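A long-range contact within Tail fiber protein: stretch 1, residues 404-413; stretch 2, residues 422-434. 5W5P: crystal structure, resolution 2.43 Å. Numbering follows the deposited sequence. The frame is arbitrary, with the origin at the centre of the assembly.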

# COMPACT_ATOMS: atom_id res chain seq x y z
N ALA A 404 -6.40 -11.74 17.13
CA ALA A 404 -6.92 -10.40 16.91
C ALA A 404 -7.94 -10.39 15.79
O ALA A 404 -7.59 -10.75 14.65
N PRO A 405 -9.18 -10.01 16.04
CA PRO A 405 -10.19 -9.96 14.97
C PRO A 405 -9.84 -8.92 13.93
O PRO A 405 -9.13 -7.94 14.22
N PRO A 406 -10.32 -9.09 12.70
CA PRO A 406 -10.01 -8.12 11.64
C PRO A 406 -10.70 -6.78 11.87
O PRO A 406 -11.73 -6.68 12.53
N THR A 407 -10.10 -5.74 11.31
CA THR A 407 -10.64 -4.39 11.40
C THR A 407 -10.90 -3.85 9.99
O THR A 407 -10.34 -4.33 9.00
N PHE A 408 -11.79 -2.86 9.92
CA PHE A 408 -12.21 -2.27 8.66
C PHE A 408 -12.14 -0.76 8.77
O PHE A 408 -12.73 -0.17 9.68
N VAL A 409 -11.42 -0.12 7.84
CA VAL A 409 -11.22 1.32 7.85
C VAL A 409 -11.50 1.86 6.45
O VAL A 409 -10.87 1.43 5.47
N GLY A 410 -12.45 2.78 6.35
CA GLY A 410 -12.64 3.55 5.13
C GLY A 410 -13.12 2.78 3.92
O GLY A 410 -12.90 3.23 2.79
N ASN A 411 -13.78 1.64 4.12
CA ASN A 411 -14.32 0.85 3.02
C ASN A 411 -15.71 1.35 2.63
O ASN A 411 -16.36 2.10 3.36
N TRP A 412 -16.17 0.90 1.46
CA TRP A 412 -17.47 1.28 0.91
C TRP A 412 -18.18 0.03 0.41
O TRP A 412 -17.63 -0.71 -0.41
N THR A 413 -19.40 -0.19 0.89
CA THR A 413 -20.21 -1.31 0.42
C THR A 413 -21.64 -0.83 0.20
O THR A 413 -22.06 0.20 0.72
N GLY A 422 -21.21 -9.20 14.41
CA GLY A 422 -20.64 -9.44 15.72
C GLY A 422 -19.22 -9.94 15.75
O GLY A 422 -18.69 -10.18 16.85
N GLN A 423 -18.56 -10.10 14.60
CA GLN A 423 -17.22 -10.67 14.55
C GLN A 423 -16.13 -9.62 14.42
O GLN A 423 -14.95 -9.98 14.36
N VAL A 424 -16.49 -8.34 14.38
CA VAL A 424 -15.54 -7.24 14.25
C VAL A 424 -15.71 -6.33 15.46
O VAL A 424 -16.83 -6.03 15.88
N VAL A 425 -14.58 -5.89 16.01
CA VAL A 425 -14.58 -5.06 17.20
C VAL A 425 -14.24 -3.61 16.88
O VAL A 425 -14.88 -2.70 17.42
N THR A 426 -13.27 -3.36 16.01
CA THR A 426 -12.84 -2.01 15.67
C THR A 426 -13.10 -1.73 14.20
O THR A 426 -12.64 -2.48 13.34
N GLN A 427 -13.82 -0.65 13.92
CA GLN A 427 -14.11 -0.25 12.55
C GLN A 427 -14.58 1.20 12.54
O GLN A 427 -15.39 1.61 13.38
N PHE A 428 -14.06 1.98 11.59
CA PHE A 428 -14.47 3.37 11.45
C PHE A 428 -14.28 3.80 10.00
O PHE A 428 -13.52 3.19 9.24
N GLY A 429 -14.98 4.87 9.62
CA GLY A 429 -14.86 5.43 8.29
C GLY A 429 -15.50 4.62 7.18
O GLY A 429 -15.34 4.98 6.01
N ASN A 430 -16.23 3.56 7.51
CA ASN A 430 -16.83 2.71 6.49
C ASN A 430 -18.18 3.26 6.04
O ASN A 430 -18.89 3.93 6.81
N ALA A 431 -18.54 2.95 4.80
CA ALA A 431 -19.79 3.39 4.21
C ALA A 431 -20.68 2.18 3.94
O ALA A 431 -20.24 1.20 3.34
N PHE A 432 -21.93 2.26 4.38
CA PHE A 432 -22.91 1.18 4.24
C PHE A 432 -24.10 1.70 3.43
O PHE A 432 -25.20 1.87 3.96
N SER A 433 -23.86 1.94 2.15
CA SER A 433 -24.91 2.48 1.29
C SER A 433 -26.06 1.49 1.17
O SER A 433 -25.85 0.29 0.95
N GLY A 434 -27.29 1.98 1.36
CA GLY A 434 -28.46 1.13 1.33
C GLY A 434 -28.67 0.26 2.55
O GLY A 434 -29.74 -0.35 2.68

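The two stretches run parallel, with Phe 408 bridging Gln 427, Val 409 bridging Phe 428, Trp 412 bridging Ala 431 and Thr 413 bridging Phe 432. In each strand the run is broken by a glycine-asparagine pair, and there the Asn 430 side chain adds to the backbone bonds.

Asn 430 (chi1 m, -61°) leaves its CA sideways, but its amide reaches across. Its ND2 donates to Phe 408 O at 3.0 Å (161°) and, within its own stretch, to Gln 427 OE1 at 3.1 Å (149°), so both amide hydrogens have an acceptor. Its OD1 accepts twice, from Asn 411 N at 3.0 Å (155°) and from Asn 411 ND2 at 2.9 Å (156°); Gly 410 N, 3.5 Å from this OD1, has too poor an angle to count and donates instead to Phe 428 O at 3.1 Å. Phe 408 O accepts a second bond, from Phe 428 N at 3.2 Å. Asn 411 (chi1 m) has both side-chain polar atoms bonded elsewhere in the structure as well. From Asn 411 onward, the backbone ladder resumes: Ala 431 N donates to Asn 411 O (2.7 Å), Thr 413 N to Ala 431 O (2.9 Å) and Ser 433 N to Thr 413 O (2.9 Å).

The carbon contacts follow the bridged residues: Val 409, Phe 428, Trp 412 and Ala 431 share one face, Phe 408, Gln 427, Thr 413 and Phe 432 the other. Val 409 (t) sets CG2 over the ring of Phe 428 (p), 3.9 Å from its centroid and 26° off the normal, a CH-pi contact; farther along, Trp 412 (t) brings CD1 to 3.4 Å from Ala 431 CB and CZ2 to 3.5 Å from Ser 433 CB. Phe 408 (m) meets Val 424 (t) at its ring edge, CE1 to CG2 3.6 Å, and Thr 413 (t) CG2 lies 4.1 Å from Phe 432 CD1.

Ahead of the first beta bridge, water 1 links the two stretches, donating to Pro 406 O (2.7 Å) and accepting from Val 425 N (2.8 Å).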

# COMPACT_ATOMS: atom_id res chain seq x y z
CB ALA A 404 -5.77 -9.44 16.59
CB PRO A 405 -11.48 -9.59 15.72
CG PRO A 405 -11.23 -10.00 17.14
CD PRO A 405 -9.77 -9.74 17.37
CB PRO A 406 -10.55 -8.80 10.37
CG PRO A 406 -10.68 -10.24 10.72
CD PRO A 406 -11.02 -10.27 12.18
CB THR A 407 -9.69 -3.44 12.16
OG1 THR A 407 -8.50 -3.21 11.41
CG2 THR A 407 -9.32 -4.04 13.52
CB PHE A 408 -13.64 -2.70 8.29
CG PHE A 408 -13.77 -4.16 7.92
CD1 PHE A 408 -13.82 -5.14 8.90
CD2 PHE A 408 -13.87 -4.54 6.59
CE1 PHE A 408 -13.95 -6.47 8.56
CE2 PHE A 408 -13.99 -5.87 6.24
CZ PHE A 408 -14.03 -6.84 7.23
CB VAL A 409 -9.79 1.70 8.28
CG1 VAL A 409 -9.54 3.20 8.07
CG2 VAL A 409 -9.54 1.29 9.74
CB ASN A 411 -14.39 -0.63 3.39
CG ASN A 411 -13.05 -1.17 3.86
OD1 ASN A 411 -12.20 -1.54 3.04
ND2 ASN A 411 -12.85 -1.23 5.18
CB TRP A 412 -17.33 2.28 -0.24
CG TRP A 412 -18.63 2.89 -0.71
CD1 TRP A 412 -19.10 4.13 -0.42
CD2 TRP A 412 -19.62 2.27 -1.55
NE1 TRP A 412 -20.31 4.34 -1.02
CE2 TRP A 412 -20.66 3.21 -1.72
CE3 TRP A 412 -19.73 1.02 -2.17
CZ2 TRP A 412 -21.79 2.94 -2.49
CZ3 TRP A 412 -20.86 0.75 -2.93
CH2 TRP A 412 -21.87 1.70 -3.08
CB THR A 413 -20.19 -2.49 1.41
OG1 THR A 413 -20.74 -3.65 0.78
CG2 THR A 413 -21.01 -2.16 2.67
CB GLN A 423 -17.12 -11.67 13.39
CG GLN A 423 -18.19 -12.74 13.40
CD GLN A 423 -18.33 -13.42 14.74
OE1 GLN A 423 -17.45 -14.15 15.18
NE2 GLN A 423 -19.46 -13.18 15.41
CB VAL A 424 -15.75 -6.46 12.94
CG1 VAL A 424 -15.04 -5.12 12.99
CG2 VAL A 424 -15.27 -7.28 11.76
CB VAL A 425 -13.61 -5.65 18.26
CG1 VAL A 425 -13.07 -4.57 19.15
CG2 VAL A 425 -14.33 -6.70 19.09
CB THR A 426 -11.35 -1.80 15.98
OG1 THR A 426 -11.08 -2.17 17.34
CG2 THR A 426 -10.96 -0.35 15.76
CB GLN A 427 -15.18 -1.16 11.92
CG GLN A 427 -16.48 -1.22 12.70
CD GLN A 427 -17.47 -0.16 12.25
OE1 GLN A 427 -17.49 0.23 11.08
NE2 GLN A 427 -18.28 0.34 13.19
CB PHE A 428 -13.70 4.30 12.40
CG PHE A 428 -12.21 4.24 12.22
CD1 PHE A 428 -11.58 5.04 11.28
CD2 PHE A 428 -11.44 3.40 13.00
CE1 PHE A 428 -10.20 5.00 11.12
CE2 PHE A 428 -10.07 3.34 12.84
CZ PHE A 428 -9.44 4.14 11.90
CB ASN A 430 -17.01 1.29 7.03
CG ASN A 430 -15.69 0.64 7.40
OD1 ASN A 430 -14.87 0.30 6.53
ND2 ASN A 430 -15.47 0.46 8.70
CB ALA A 431 -19.55 4.16 2.92
CB PHE A 432 -23.35 0.66 5.61
CG PHE A 432 -22.21 0.35 6.52
CD1 PHE A 432 -21.60 -0.89 6.49
CD2 PHE A 432 -21.74 1.30 7.41
CE1 PHE A 432 -20.54 -1.18 7.33
CE2 PHE A 432 -20.68 1.02 8.25
CZ PHE A 432 -20.08 -0.22 8.21
CB SER A 433 -24.32 2.82 -0.08
OG SER A 433 -25.31 2.90 -1.08
O HOH W 1 -11.96 -6.10 15.14